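Probable oxidoreductase protein (Rhizobium etli, PDB 4FB5) is probably an oxidoreductase of the GFO/IDH/MocA family, expected to bind a nicotinamide dinucleotide in its Rossmann-type domain. Local coordinates at residues T49-D53 against P328-F332; V121-K125 against K346-C350; G170-N176 against I286-S292; W219-V225 against D369-I373; N301-L305 against F317-A322. One frame throughout, in Å; residues are numbered along the deposited sequence.

In the fold
Along the chain, the first segments of contacts 1, 2, 3 and 4 come in turn; contact 5, a hairpin, is complete before the partner segments of contacts 1, 2 and 4 follow. Contacts 1 and 2 lie about 17 Å apart between centres and touch, Phe51 and Phe332 packing on Ile348 of helix 344-358, which brings late chain against the Rossmann domain. Contacts 3 and 5, about 16 Å apart between centres, belong to the large mixed sheet and touch through strands 291-296 and 302-307. Contact 4 joins the C-terminal domain to helix 367-385, and its Phe222 packs on contact 3. Late helices thus tie both domains together, while contacts 1, 3 and 5 also meet other subunits.

Contact 1 (T49-D53 against P328-F332); sequences TVFGD and PYDRF
Val50 meets Phe332 where helix 47-51 of the Rossmann domain runs up against the short, weakly bonded helical turn 329-332 that precedes helix 344-358. With CG1 anti to the backbone N (chi1 180°), the valine lays this methyl over the centre of the Phe332 ring, 3.6 Å from the centroid, a CH-pi contact on the ring face. A compact branched side chain suits a spot where one methyl must cover a ring, and Val50 also packs on Leu42 of the second subunit. The carbonyl O of Val50 lies over a face of the Arg331 guanidinium, but the angle is too poor for a bond; it accepts one instead from Lys38 of the second subunit.

Phe51 follows with a wide apolar ring. Its CE1 comes within 4.0 Å of Pro328 CB, and its CD1 lies 4.2 Å from Arg331 CG, the ring and guanidinium planes being 68° apart. The carbonyl O of Phe51 is the polar centre of the contact: Arg331 NH2 donates to it at 2.6 Å, and Arg331 NE adds a weak bond at 3.1 Å. Bends at chi2 and chi3 fold the arginine back to reach it, and NH2 stands well above the carbonyl plane. A cationic group at the C-terminal end of a helix is probably favourable for the helix dipole as well.

Gly52 then leaves helical geometry with a positive phi of 86°, a conformation that favours glycine. It leaves room for the guanidinium, at whose edge, near its plane, Gly52 N lies 4.0 Å from Arg331 NH2.

Contact 2 (V121-K125 against K346-C350); sequences VWCEK and KIIEC
Glu124 OE1 is gripped by two donors: Lys346 NZ reaches it at 2.9 Å as a salt bridge, on the syn side of the carboxylate and close to its plane, and His40 NE2 of helix 35-44 gives it a second hydrogen bond. The lysine arrives from the opposite direction to the glutamate, and its NZ also bonds Asn153. A long ion pair to Glu349 OE1, 3.7 Å from Lys346 NZ, extends this into a buried network in which one ammonium serves two carboxylates.

Glu349 has a further task. Its OE1 accepts the indole N-H of Trp122, NE1 to OE1 2.7 Å, lying almost exactly in the ring plane while being met on the anti side, tilted well out of the carboxylate plane. Its chain is anti at both chi1 and chi2, and this straight reach carries the acid from the helix to the indole edge.

Trp122 lies on strand 120-123 of the parallel Rossmann sheet; the axes of segments 121-123 and 346-350 run nearly antiparallel (154°) and approach to 11.8 Å, a gap the indole bridges. Glu124 and Lys125, just beyond, begin the Glu-Lys-Pro motif of this family, which in relatives borders the nicotinamide and substrate site.

Around the benzo rim, CH2 of Trp122 touches Cys350 CB at 3.5 Å, obliquely to the ring, and CZ2 meets Lys346 CE at 3.8 Å. With an alanine here, Glu349 OE1 would probably lose its N-H donor and a gap would be likely to open between strand and helix. Trp44 also meets the indole, its plane nearly perpendicular, and His40 at a shallower tilt.

Contact 3 (G170-N176 against I286-S292); sequences GVIGRVN and IYGSKGS
Asn176 N lies in the plane of the Tyr287 carbonyl and donates to Tyr287 O at 2.8 Å. The other two carbonyls are approached from above their planes: Lys290 N stands 53° out of the Ile172 carbonyl plane, 2.7 Å from Ile172 O, and Ser289 N lies above the Arg174 carbonyl plane, 3.0 Å from Arg174 O. Ser289 OG returns a bond by accepting Arg174 N at 3.2 Å; a small hydroxyl, held between backbone N and carbonyl carbon (chi1 56°), suits this reach.

These bonds clasp the hairpin of strands 281-288 and 291-296 to the chain entering strand 175-183. Before it, helix 158-168 ends in a Schellman motif, with Gly170 at positive phi, and a type I turn runs from Gly170 to Gly173. Val175 and Gly288 form a non-hydrogen-bonded antiparallel pair; a side chain on Gly288 would run into Ile172 O, so glycine lets the two backbones lie this close. Gly173, with positive phi, likewise leaves space for Ser289 and Lys290.

Ile286 CG2 lies 3.8 Å from Val175 CG1 and 3.9 Å from Ile172 CD1, a branched patch that Phe222 and Ile163 enlarge, while Tyr287 OH bonds Arg278 of the third subunit.

Contact 4 (W219-V225 against D369-I373); sequences WYLFGHV and DGLRI
Arg372 NH2 donates to Val225 O at 2.7 Å, a fairly straight bond (157°) in the guanidinium plane, the donor tilted moderately from the carbonyl plane. The second polar link is His224 NE2 to Asp369 OD1, 3.1 Å and nearly linear at 168°; the oxygen lies in the imidazole plane and is met on the anti side, somewhat out of the carboxylate plane. These two bonds hold the imidazole edge and the carbonyl of the next residue to one helix.

That helix, 367-385, is bound here to the loop between helix 206-221 and strand 225-233 of the C-terminal domain, while its Leu371 packs on helix 131-143 of the Rossmann domain, so it spans the two.

Trp219 CD1 is over one face of His224 and Arg372 CG over the opposite one. The arginine leaves with CG anti to the backbone N (chi1 179°), which, together with a bend at chi2, slides its chain along the imidazole and sets its guanidinium over His224 CB, the guanidinium and imidazole planes nearly parallel. A long chain with a flat end suits this double use.

Asp369 CB covers a rim of the Trp219 ring. Ile373 CG1 comes to His224 CE1 at 3.8 Å, at the imidazole edge.

Contact 5 (N301-L305 against F317-A322); sequences NEFEL and FRKILA
A beta hairpin of strands 302-307 and 316-321 forms the edge of the large mixed sheet within this chain, and the strand 316-321 pairs antiparallel with a strand of the fourth subunit, so the sheet runs on between subunits. Within the hairpin, Phe303 and Ile320 are a hydrogen-bonded pair: Ile320 N to Phe303 O is 2.9 Å and almost collinear with the carbonyl, and Phe303 N to Ile320 O is 3.2 Å. Leu305 and Arg318 repeat the pattern, Arg318 N reaching Leu305 O at 2.7 Å.

Phe303, Leu305 and Ile320 share one face with Arg318. The phenylalanine has CG between backbone N and carbonyl carbon (chi1 71°), which lays its ring alongside Ile320, CZ to CD1 3.7 Å, and against helix 158-168, where it touches Val159, His162 and Leu166. A glycine in place of Phe303 would probably open a gap between sheet and helix and strip Ile320 CD1 of the ring packed alongside it. Leu305 CB adds a contact with Ile320 CD1.

The other face carries Glu302, Glu304, Lys319 and Leu321. Glu302 lies beside Leu321, while its OE1 meets the aliphatic part of the lysine, 3.5 Å from Lys319 CD; the opposite charges are 4.6 Å apart, Glu302 OE1 to Lys319 NZ.

Contact 1 (T49-D53 against P328-F332)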
# COMPACT_ATOMS: atom_id res chain seq x y z
N THR A 49 2.05 32.12 -15.12
CA THR A 49 1.19 31.21 -15.90
C THR A 49 0.33 30.24 -15.07
O THR A 49 -0.85 30.05 -15.36
CB THR A 49 1.94 30.40 -16.92
OG1 THR A 49 2.82 31.25 -17.67
CG2 THR A 49 0.95 29.75 -17.85
N VAL A 50 0.90 29.65 -14.03
CA VAL A 50 0.15 28.82 -13.10
C VAL A 50 -0.91 29.61 -12.32
O VAL A 50 -2.10 29.26 -12.34
CB VAL A 50 1.08 28.14 -12.08
CG1 VAL A 50 0.26 27.28 -11.11
CG2 VAL A 50 2.09 27.33 -12.79
N PHE A 51 -0.47 30.64 -11.61
CA PHE A 51 -1.32 31.33 -10.67
C PHE A 51 -2.19 32.42 -11.29
O PHE A 51 -3.36 32.54 -10.91
CB PHE A 51 -0.50 31.89 -9.50
CG PHE A 51 -0.29 30.91 -8.39
CD1 PHE A 51 -1.27 30.69 -7.44
CD2 PHE A 51 0.88 30.17 -8.30
CE1 PHE A 51 -1.07 29.76 -6.40
CE2 PHE A 51 1.08 29.24 -7.27
CZ PHE A 51 0.10 29.04 -6.33
N GLY A 52 -1.64 33.23 -12.20
CA GLY A 52 -2.45 34.20 -12.96
C GLY A 52 -2.72 35.58 -12.34
O GLY A 52 -3.02 36.54 -13.03
N ASP A 53 -2.59 35.68 -11.02
CA ASP A 53 -2.95 36.88 -10.28
C ASP A 53 -1.75 37.72 -9.93
O ASP A 53 -1.80 38.53 -8.99
CB ASP A 53 -3.71 36.50 -8.99
CG ASP A 53 -3.01 35.36 -8.20
OD1 ASP A 53 -2.95 35.41 -6.95
OD2 ASP A 53 -2.54 34.40 -8.85
N PRO A 328 -3.86 25.16 -3.38
CA PRO A 328 -4.16 25.56 -4.74
C PRO A 328 -3.87 24.49 -5.75
O PRO A 328 -3.32 24.78 -6.81
CB PRO A 328 -3.15 26.67 -4.97
CG PRO A 328 -1.92 26.16 -4.26
CD PRO A 328 -2.40 25.15 -3.20
N TYR A 329 -4.19 23.24 -5.44
CA TYR A 329 -4.01 22.21 -6.42
C TYR A 329 -4.76 22.68 -7.65
O TYR A 329 -4.34 22.43 -8.77
CB TYR A 329 -4.58 20.90 -5.90
CG TYR A 329 -4.59 19.72 -6.85
CD1 TYR A 329 -5.45 19.68 -7.95
CD2 TYR A 329 -3.77 18.63 -6.62
CE1 TYR A 329 -5.47 18.58 -8.82
CE2 TYR A 329 -3.80 17.51 -7.46
CZ TYR A 329 -4.64 17.48 -8.55
OH TYR A 329 -4.62 16.37 -9.37
N ASP A 330 -5.86 23.38 -7.45
CA ASP A 330 -6.72 23.78 -8.57
C ASP A 330 -5.97 24.64 -9.58
O ASP A 330 -6.17 24.55 -10.79
CB ASP A 330 -7.98 24.51 -8.08
CG ASP A 330 -7.66 25.82 -7.41
OD1 ASP A 330 -6.70 25.91 -6.63
OD2 ASP A 330 -8.38 26.78 -7.67
N ARG A 331 -5.06 25.46 -9.12
CA ARG A 331 -4.34 26.20 -10.11
C ARG A 331 -3.41 25.32 -11.02
O ARG A 331 -3.04 25.73 -12.11
CB ARG A 331 -3.63 27.41 -9.49
CG ARG A 331 -4.50 28.25 -8.52
CD ARG A 331 -5.59 29.10 -9.20
NE ARG A 331 -5.03 30.01 -10.19
CZ ARG A 331 -5.42 30.06 -11.47
NH1 ARG A 331 -6.40 29.27 -11.89
NH2 ARG A 331 -4.83 30.90 -12.31
N PHE A 332 -3.09 24.10 -10.60
CA PHE A 332 -2.23 23.24 -11.44
C PHE A 332 -2.98 22.30 -12.35
O PHE A 332 -2.56 22.07 -13.48
CB PHE A 332 -1.19 22.46 -10.63
CG PHE A 332 -0.22 23.33 -9.92
CD1 PHE A 332 -0.58 23.97 -8.73
CD2 PHE A 332 1.03 23.54 -10.44
CE1 PHE A 332 0.33 24.82 -8.06
CE2 PHE A 332 1.95 24.38 -9.80
CZ PHE A 332 1.60 25.01 -8.60

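Contact 2 (V121-K125 against K346-C350)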
# COMPACT_ATOMS: atom_id res chain seq x y z
N VAL A 121 14.81 38.73 -0.08
CA VAL A 121 15.62 37.52 -0.10
C VAL A 121 14.82 36.22 0.01
O VAL A 121 13.98 36.03 0.91
CB VAL A 121 16.67 37.58 0.99
CG1 VAL A 121 17.26 36.22 1.22
CG2 VAL A 121 17.75 38.53 0.58
N TRP A 122 15.09 35.34 -0.95
CA TRP A 122 14.58 33.97 -0.98
C TRP A 122 15.79 33.09 -0.90
O TRP A 122 16.54 32.93 -1.85
CB TRP A 122 13.85 33.70 -2.29
CG TRP A 122 13.10 32.44 -2.34
CD1 TRP A 122 12.88 31.58 -1.31
CD2 TRP A 122 12.43 31.89 -3.47
NE1 TRP A 122 12.13 30.51 -1.74
CE2 TRP A 122 11.84 30.68 -3.06
CE3 TRP A 122 12.30 32.28 -4.81
CZ2 TRP A 122 11.11 29.87 -3.93
CZ3 TRP A 122 11.57 31.45 -5.68
CH2 TRP A 122 11.00 30.27 -5.23
N CYS A 123 15.97 32.53 0.28
CA CYS A 123 17.19 31.87 0.63
C CYS A 123 16.90 30.42 0.91
O CYS A 123 15.90 30.10 1.55
CB CYS A 123 17.78 32.53 1.86
SG CYS A 123 19.43 31.95 2.33
N GLU A 124 17.77 29.54 0.43
CA GLU A 124 17.68 28.13 0.73
C GLU A 124 18.02 27.92 2.17
O GLU A 124 18.77 28.70 2.76
CB GLU A 124 18.58 27.29 -0.17
CG GLU A 124 17.94 27.01 -1.51
CD GLU A 124 16.50 26.53 -1.37
OE1 GLU A 124 15.61 27.08 -2.06
OE2 GLU A 124 16.24 25.60 -0.55
N LYS A 125 17.44 26.88 2.75
CA LYS A 125 17.76 26.49 4.09
C LYS A 125 19.22 26.00 4.05
O LYS A 125 19.69 25.59 3.00
CB LYS A 125 16.77 25.42 4.53
CG LYS A 125 17.31 24.03 4.73
CD LYS A 125 17.42 23.16 3.49
CE LYS A 125 17.93 21.81 3.93
NZ LYS A 125 19.02 21.34 3.08
N LYS A 346 7.88 24.42 -5.32
CA LYS A 346 8.69 25.62 -5.33
C LYS A 346 7.92 26.77 -5.95
O LYS A 346 8.10 27.91 -5.54
CB LYS A 346 10.01 25.41 -6.06
CG LYS A 346 11.20 26.17 -5.40
CD LYS A 346 11.55 25.57 -4.03
CE LYS A 346 12.57 26.38 -3.25
NZ LYS A 346 13.20 25.55 -2.14
N ILE A 347 7.04 26.48 -6.91
CA ILE A 347 6.21 27.48 -7.57
C ILE A 347 5.24 28.11 -6.56
O ILE A 347 5.08 29.33 -6.50
CB ILE A 347 5.39 26.84 -8.71
CG1 ILE A 347 6.29 26.31 -9.82
CG2 ILE A 347 4.35 27.81 -9.24
CD1 ILE A 347 5.55 25.54 -10.92
N ILE A 348 4.59 27.27 -5.75
CA ILE A 348 3.70 27.73 -4.70
C ILE A 348 4.48 28.59 -3.70
O ILE A 348 4.07 29.69 -3.35
CB ILE A 348 3.07 26.53 -4.03
CG1 ILE A 348 2.10 25.86 -4.99
CG2 ILE A 348 2.40 26.91 -2.74
CD1 ILE A 348 1.79 24.40 -4.67
N GLU A 349 5.63 28.11 -3.25
CA GLU A 349 6.47 28.92 -2.35
C GLU A 349 6.85 30.28 -2.98
O GLU A 349 6.81 31.29 -2.33
CB GLU A 349 7.72 28.14 -1.96
CG GLU A 349 8.63 28.88 -1.01
CD GLU A 349 9.77 28.02 -0.51
OE1 GLU A 349 10.87 28.16 -1.10
OE2 GLU A 349 9.56 27.20 0.44
N CYS A 350 7.21 30.27 -4.26
CA CYS A 350 7.45 31.48 -5.01
C CYS A 350 6.20 32.38 -4.96
O CYS A 350 6.27 33.58 -4.65
CB CYS A 350 7.82 31.14 -6.45
SG CYS A 350 8.03 32.61 -7.48

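Contact 3 (G170-N176 against I286-S292)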
# COMPACT_ATOMS: atom_id res chain seq x y z
N GLY A 170 -10.57 21.32 14.52
CA GLY A 170 -10.88 20.21 15.42
C GLY A 170 -11.34 18.91 14.78
O GLY A 170 -11.98 18.12 15.45
N VAL A 171 -10.99 18.62 13.53
CA VAL A 171 -11.49 17.38 12.92
C VAL A 171 -10.98 16.12 13.63
O VAL A 171 -11.73 15.17 13.74
CB VAL A 171 -11.21 17.27 11.39
CG1 VAL A 171 -11.62 15.88 10.87
CG2 VAL A 171 -11.94 18.41 10.62
N ILE A 172 -9.74 16.11 14.11
CA ILE A 172 -9.30 14.97 14.92
C ILE A 172 -9.24 15.23 16.45
O ILE A 172 -8.69 14.40 17.25
CB ILE A 172 -8.01 14.34 14.37
CG1 ILE A 172 -6.89 15.36 14.32
CG2 ILE A 172 -8.25 13.76 12.96
CD1 ILE A 172 -5.53 14.77 14.14
N GLY A 173 -9.85 16.34 16.89
CA GLY A 173 -9.90 16.64 18.33
C GLY A 173 -8.60 17.32 18.73
O GLY A 173 -7.97 18.02 17.92
N ARG A 174 -8.20 17.12 19.98
CA ARG A 174 -6.97 17.74 20.50
C ARG A 174 -5.85 16.74 20.22
O ARG A 174 -5.97 15.56 20.60
CB ARG A 174 -7.08 18.05 22.02
CG ARG A 174 -5.73 18.41 22.74
CD ARG A 174 -5.87 19.03 24.20
NE ARG A 174 -7.15 19.73 24.35
CZ ARG A 174 -7.35 21.05 24.20
NH1 ARG A 174 -6.33 21.87 23.94
NH2 ARG A 174 -8.58 21.56 24.34
N VAL A 175 -4.81 17.22 19.54
CA VAL A 175 -3.63 16.44 19.19
C VAL A 175 -2.87 16.14 20.47
O VAL A 175 -2.60 17.06 21.19
CB VAL A 175 -2.79 17.21 18.18
CG1 VAL A 175 -1.47 16.53 17.93
CG2 VAL A 175 -3.58 17.36 16.85
N ASN A 176 -2.62 14.86 20.77
CA ASN A 176 -1.89 14.38 21.93
C ASN A 176 -0.44 14.07 21.51
O ASN A 176 0.50 14.49 22.20
CB ASN A 176 -2.40 13.02 22.47
CG ASN A 176 -3.92 12.85 22.45
OD1 ASN A 176 -4.67 13.66 23.05
ND2 ASN A 176 -4.39 11.76 21.84
N ILE A 286 -0.07 11.90 13.01
CA ILE A 286 -0.64 12.81 14.00
C ILE A 286 -1.78 12.17 14.78
O ILE A 286 -2.70 11.67 14.19
CB ILE A 286 -1.21 14.03 13.35
CG1 ILE A 286 -0.20 14.64 12.39
CG2 ILE A 286 -1.65 15.00 14.41
CD1 ILE A 286 -0.84 15.66 11.43
N TYR A 287 -1.76 12.19 16.09
CA TYR A 287 -2.80 11.47 16.83
C TYR A 287 -3.55 12.39 17.79
O TYR A 287 -2.93 13.04 18.65
CB TYR A 287 -2.25 10.26 17.56
CG TYR A 287 -1.68 9.19 16.67
CD1 TYR A 287 -2.48 8.27 16.03
CD2 TYR A 287 -0.32 9.06 16.50
CE1 TYR A 287 -1.93 7.28 15.20
CE2 TYR A 287 0.23 8.09 15.68
CZ TYR A 287 -0.57 7.20 15.04
OH TYR A 287 -0.01 6.21 14.23
N GLY A 288 -4.88 12.44 17.62
CA GLY A 288 -5.75 13.24 18.45
C GLY A 288 -6.82 12.45 19.18
O GLY A 288 -6.94 11.26 19.05
N SER A 289 -7.62 13.14 19.96
CA SER A 289 -8.63 12.46 20.76
C SER A 289 -9.86 12.07 19.96
O SER A 289 -10.69 11.31 20.45
CB SER A 289 -9.02 13.32 21.94
OG SER A 289 -9.45 14.55 21.47
N LYS A 290 -9.96 12.59 18.72
CA LYS A 290 -11.09 12.17 17.87
C LYS A 290 -10.70 11.58 16.50
O LYS A 290 -11.59 11.35 15.64
CB LYS A 290 -12.08 13.34 17.65
CG LYS A 290 -12.48 14.12 18.92
CD LYS A 290 -13.94 14.48 18.90
CE LYS A 290 -14.19 15.88 18.34
NZ LYS A 290 -15.00 16.60 19.36
N GLY A 291 -9.40 11.33 16.32
CA GLY A 291 -8.93 10.72 15.12
C GLY A 291 -7.47 10.90 14.81
O GLY A 291 -6.71 11.33 15.66
N SER A 292 -7.08 10.54 13.59
CA SER A 292 -5.65 10.50 13.22
C SER A 292 -5.38 10.90 11.77
O SER A 292 -6.25 10.78 10.90
CB SER A 292 -5.12 9.08 13.44
OG SER A 292 -5.56 8.56 14.67

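Contact 4 (W219-V225 against D369-I373)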
# COMPACT_ATOMS: atom_id res chain seq x y z
N TRP A 219 6.06 23.30 12.69
CA TRP A 219 5.92 24.69 12.97
C TRP A 219 4.63 25.12 12.34
O TRP A 219 3.74 25.64 13.00
CB TRP A 219 7.06 25.51 12.38
CG TRP A 219 6.74 26.95 12.46
CD1 TRP A 219 6.75 27.72 13.59
CD2 TRP A 219 6.25 27.80 11.40
NE1 TRP A 219 6.33 29.01 13.30
CE2 TRP A 219 6.04 29.10 11.96
CE3 TRP A 219 6.03 27.63 10.02
CZ2 TRP A 219 5.60 30.20 11.20
CZ3 TRP A 219 5.60 28.73 9.26
CH2 TRP A 219 5.38 29.99 9.87
N TYR A 220 4.54 24.88 11.04
CA TYR A 220 3.36 25.18 10.22
C TYR A 220 2.06 24.67 10.83
O TYR A 220 1.06 25.37 10.85
CB TYR A 220 3.53 24.51 8.89
CG TYR A 220 2.49 24.86 7.90
CD1 TYR A 220 2.31 26.19 7.48
CD2 TYR A 220 1.69 23.86 7.34
CE1 TYR A 220 1.34 26.49 6.54
CE2 TYR A 220 0.73 24.16 6.43
CZ TYR A 220 0.55 25.47 6.02
OH TYR A 220 -0.42 25.74 5.10
N LEU A 221 2.11 23.44 11.33
CA LEU A 221 0.94 22.76 11.88
C LEU A 221 0.63 23.15 13.35
O LEU A 221 -0.55 23.25 13.73
CB LEU A 221 1.16 21.25 11.79
CG LEU A 221 1.05 20.69 10.37
CD1 LEU A 221 1.44 19.20 10.32
CD2 LEU A 221 -0.35 20.87 9.88
N PHE A 222 1.67 23.35 14.16
CA PHE A 222 1.50 23.47 15.59
C PHE A 222 2.20 24.70 16.15
O PHE A 222 1.56 25.68 16.52
CB PHE A 222 2.01 22.19 16.28
CG PHE A 222 1.25 20.95 15.86
CD1 PHE A 222 -0.11 20.83 16.11
CD2 PHE A 222 1.91 19.92 15.16
CE1 PHE A 222 -0.81 19.70 15.70
CE2 PHE A 222 1.24 18.79 14.74
CZ PHE A 222 -0.12 18.66 15.01
N GLY A 223 3.51 24.60 16.23
CA GLY A 223 4.35 25.73 16.45
C GLY A 223 5.72 25.21 16.79
O GLY A 223 6.08 24.08 16.42
N HIS A 224 6.47 26.05 17.50
CA HIS A 224 7.86 25.81 17.80
C HIS A 224 8.12 24.75 18.88
O HIS A 224 7.21 24.30 19.55
CB HIS A 224 8.53 27.14 18.13
CG HIS A 224 8.83 27.97 16.92
ND1 HIS A 224 9.74 27.59 15.96
CD2 HIS A 224 8.36 29.18 16.53
CE1 HIS A 224 9.81 28.51 15.02
NE2 HIS A 224 8.99 29.50 15.35
N VAL A 225 9.37 24.33 19.02
CA VAL A 225 9.71 23.20 19.89
C VAL A 225 10.17 23.71 21.26
O VAL A 225 10.84 24.76 21.35
CB VAL A 225 10.82 22.39 19.22
CG1 VAL A 225 11.25 21.29 20.06
CG2 VAL A 225 10.28 21.82 17.97
N ASP A 369 11.09 33.11 12.11
CA ASP A 369 10.69 31.76 12.44
C ASP A 369 11.77 30.70 12.12
O ASP A 369 11.91 29.71 12.86
CB ASP A 369 9.38 31.45 11.78
CG ASP A 369 8.20 32.11 12.50
OD1 ASP A 369 8.15 31.99 13.75
OD2 ASP A 369 7.34 32.72 11.81
N GLY A 370 12.55 30.95 11.06
CA GLY A 370 13.65 30.06 10.73
C GLY A 370 14.72 30.06 11.80
O GLY A 370 15.29 29.00 12.17
N LEU A 371 15.01 31.26 12.32
CA LEU A 371 16.03 31.37 13.36
C LEU A 371 15.56 30.62 14.57
O LEU A 371 16.31 29.92 15.28
CB LEU A 371 16.29 32.83 13.77
CG LEU A 371 17.28 32.86 14.96
CD1 LEU A 371 18.76 32.70 14.54
CD2 LEU A 371 17.09 34.07 15.85
N ARG A 372 14.28 30.80 14.84
CA ARG A 372 13.72 30.09 15.98
C ARG A 372 13.84 28.55 15.75
O ARG A 372 14.21 27.83 16.68
CB ARG A 372 12.31 30.64 16.35
CG ARG A 372 11.62 29.94 17.53
CD ARG A 372 12.43 29.86 18.76
NE ARG A 372 11.70 29.20 19.84
CZ ARG A 372 11.80 27.91 20.16
NH1 ARG A 372 12.59 27.06 19.48
NH2 ARG A 372 11.10 27.44 21.19
N ILE A 373 13.57 28.10 14.53
CA ILE A 373 13.75 26.70 14.15
C ILE A 373 15.20 26.24 14.33
O ILE A 373 15.47 25.17 14.96
CB ILE A 373 13.25 26.41 12.72
CG1 ILE A 373 11.74 26.13 12.76
CG2 ILE A 373 13.99 25.22 12.14
CD1 ILE A 373 10.99 26.44 11.46

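Contact 5 (N301-L305 against F317-A322)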
# COMPACT_ATOMS: atom_id res chain seq x y z
N ASN A 301 0.99 13.08 -2.98
CA ASN A 301 -0.31 13.52 -3.42
C ASN A 301 -1.47 12.85 -2.70
O ASN A 301 -2.54 12.82 -3.19
CB ASN A 301 -0.42 13.46 -4.95
CG ASN A 301 0.48 14.52 -5.61
OD1 ASN A 301 1.52 14.19 -6.16
ND2 ASN A 301 0.12 15.79 -5.48
N GLU A 302 -1.23 12.34 -1.51
CA GLU A 302 -2.29 11.70 -0.74
C GLU A 302 -2.02 11.85 0.75
O GLU A 302 -0.94 12.27 1.15
CB GLU A 302 -2.49 10.23 -1.13
CG GLU A 302 -1.20 9.46 -1.20
CD GLU A 302 -1.38 8.00 -1.59
OE1 GLU A 302 -1.33 7.14 -0.67
OE2 GLU A 302 -1.55 7.71 -2.82
N PHE A 303 -3.05 11.58 1.54
CA PHE A 303 -2.89 11.38 2.96
C PHE A 303 -4.04 10.56 3.43
O PHE A 303 -4.97 10.34 2.73
CB PHE A 303 -2.78 12.67 3.72
CG PHE A 303 -4.04 13.42 3.78
CD1 PHE A 303 -4.78 13.47 4.98
CD2 PHE A 303 -4.49 14.12 2.66
CE1 PHE A 303 -5.97 14.17 5.06
CE2 PHE A 303 -5.67 14.83 2.72
CZ PHE A 303 -6.42 14.86 3.93
N GLU A 304 -3.91 10.06 4.64
CA GLU A 304 -4.85 9.13 5.19
C GLU A 304 -5.40 9.75 6.45
O GLU A 304 -4.63 10.21 7.28
CB GLU A 304 -4.16 7.81 5.53
CG GLU A 304 -3.60 7.05 4.38
CD GLU A 304 -3.16 5.65 4.81
OE1 GLU A 304 -4.02 4.82 5.18
OE2 GLU A 304 -1.94 5.36 4.77
N LEU A 305 -6.73 9.75 6.59
CA LEU A 305 -7.43 10.40 7.70
C LEU A 305 -8.40 9.46 8.38
O LEU A 305 -9.25 8.87 7.73
CB LEU A 305 -8.22 11.62 7.17
CG LEU A 305 -9.27 12.20 8.12
CD1 LEU A 305 -8.61 12.99 9.17
CD2 LEU A 305 -10.27 13.09 7.41
N PHE A 317 -8.94 4.31 8.14
CA PHE A 317 -8.33 5.46 7.55
C PHE A 317 -8.84 5.69 6.18
O PHE A 317 -8.95 4.73 5.41
CB PHE A 317 -6.85 5.16 7.44
CG PHE A 317 -6.11 5.50 8.66
CD1 PHE A 317 -5.75 6.80 8.91
CD2 PHE A 317 -5.82 4.50 9.60
CE1 PHE A 317 -5.04 7.13 10.08
CE2 PHE A 317 -5.13 4.81 10.74
CZ PHE A 317 -4.71 6.16 10.97
N ARG A 318 -9.08 6.94 5.81
CA ARG A 318 -9.42 7.16 4.44
C ARG A 318 -8.29 7.70 3.67
O ARG A 318 -7.69 8.69 4.07
CB ARG A 318 -10.58 8.14 4.32
CG ARG A 318 -11.86 7.46 3.98
CD ARG A 318 -12.95 8.48 3.71
NE ARG A 318 -12.97 9.39 4.84
CZ ARG A 318 -14.02 10.08 5.19
NH1 ARG A 318 -15.12 9.97 4.45
NH2 ARG A 318 -13.92 10.87 6.27
N LYS A 319 -8.05 7.09 2.51
CA LYS A 319 -7.01 7.53 1.58
C LYS A 319 -7.57 8.65 0.68
O LYS A 319 -8.34 8.41 -0.25
CB LYS A 319 -6.47 6.34 0.77
CG LYS A 319 -5.22 6.65 -0.11
CD LYS A 319 -4.35 5.39 -0.25
CE LYS A 319 -4.37 4.85 -1.63
NZ LYS A 319 -3.90 3.42 -1.70
N ILE A 320 -7.19 9.88 0.97
CA ILE A 320 -7.72 11.02 0.26
C ILE A 320 -6.73 11.57 -0.76
O ILE A 320 -5.64 11.99 -0.37
CB ILE A 320 -8.04 12.12 1.26
CG1 ILE A 320 -9.09 11.61 2.24
CG2 ILE A 320 -8.48 13.45 0.53
CD1 ILE A 320 -9.29 12.54 3.38
N LEU A 321 -7.11 11.58 -2.05
CA LEU A 321 -6.21 12.05 -3.12
C LEU A 321 -6.25 13.56 -3.41
O LEU A 321 -7.33 14.20 -3.47
CB LEU A 321 -6.44 11.26 -4.38
CG LEU A 321 -6.43 9.72 -4.19
CD1 LEU A 321 -6.78 9.01 -5.50
CD2 LEU A 321 -5.13 9.11 -3.58
N ALA A 322 -5.08 14.15 -3.57
CA ALA A 322 -4.99 15.58 -3.86
C ALA A 322 -5.97 16.00 -4.95
O ALA A 322 -6.02 15.36 -6.04
CB ALA A 322 -3.58 15.94 -4.24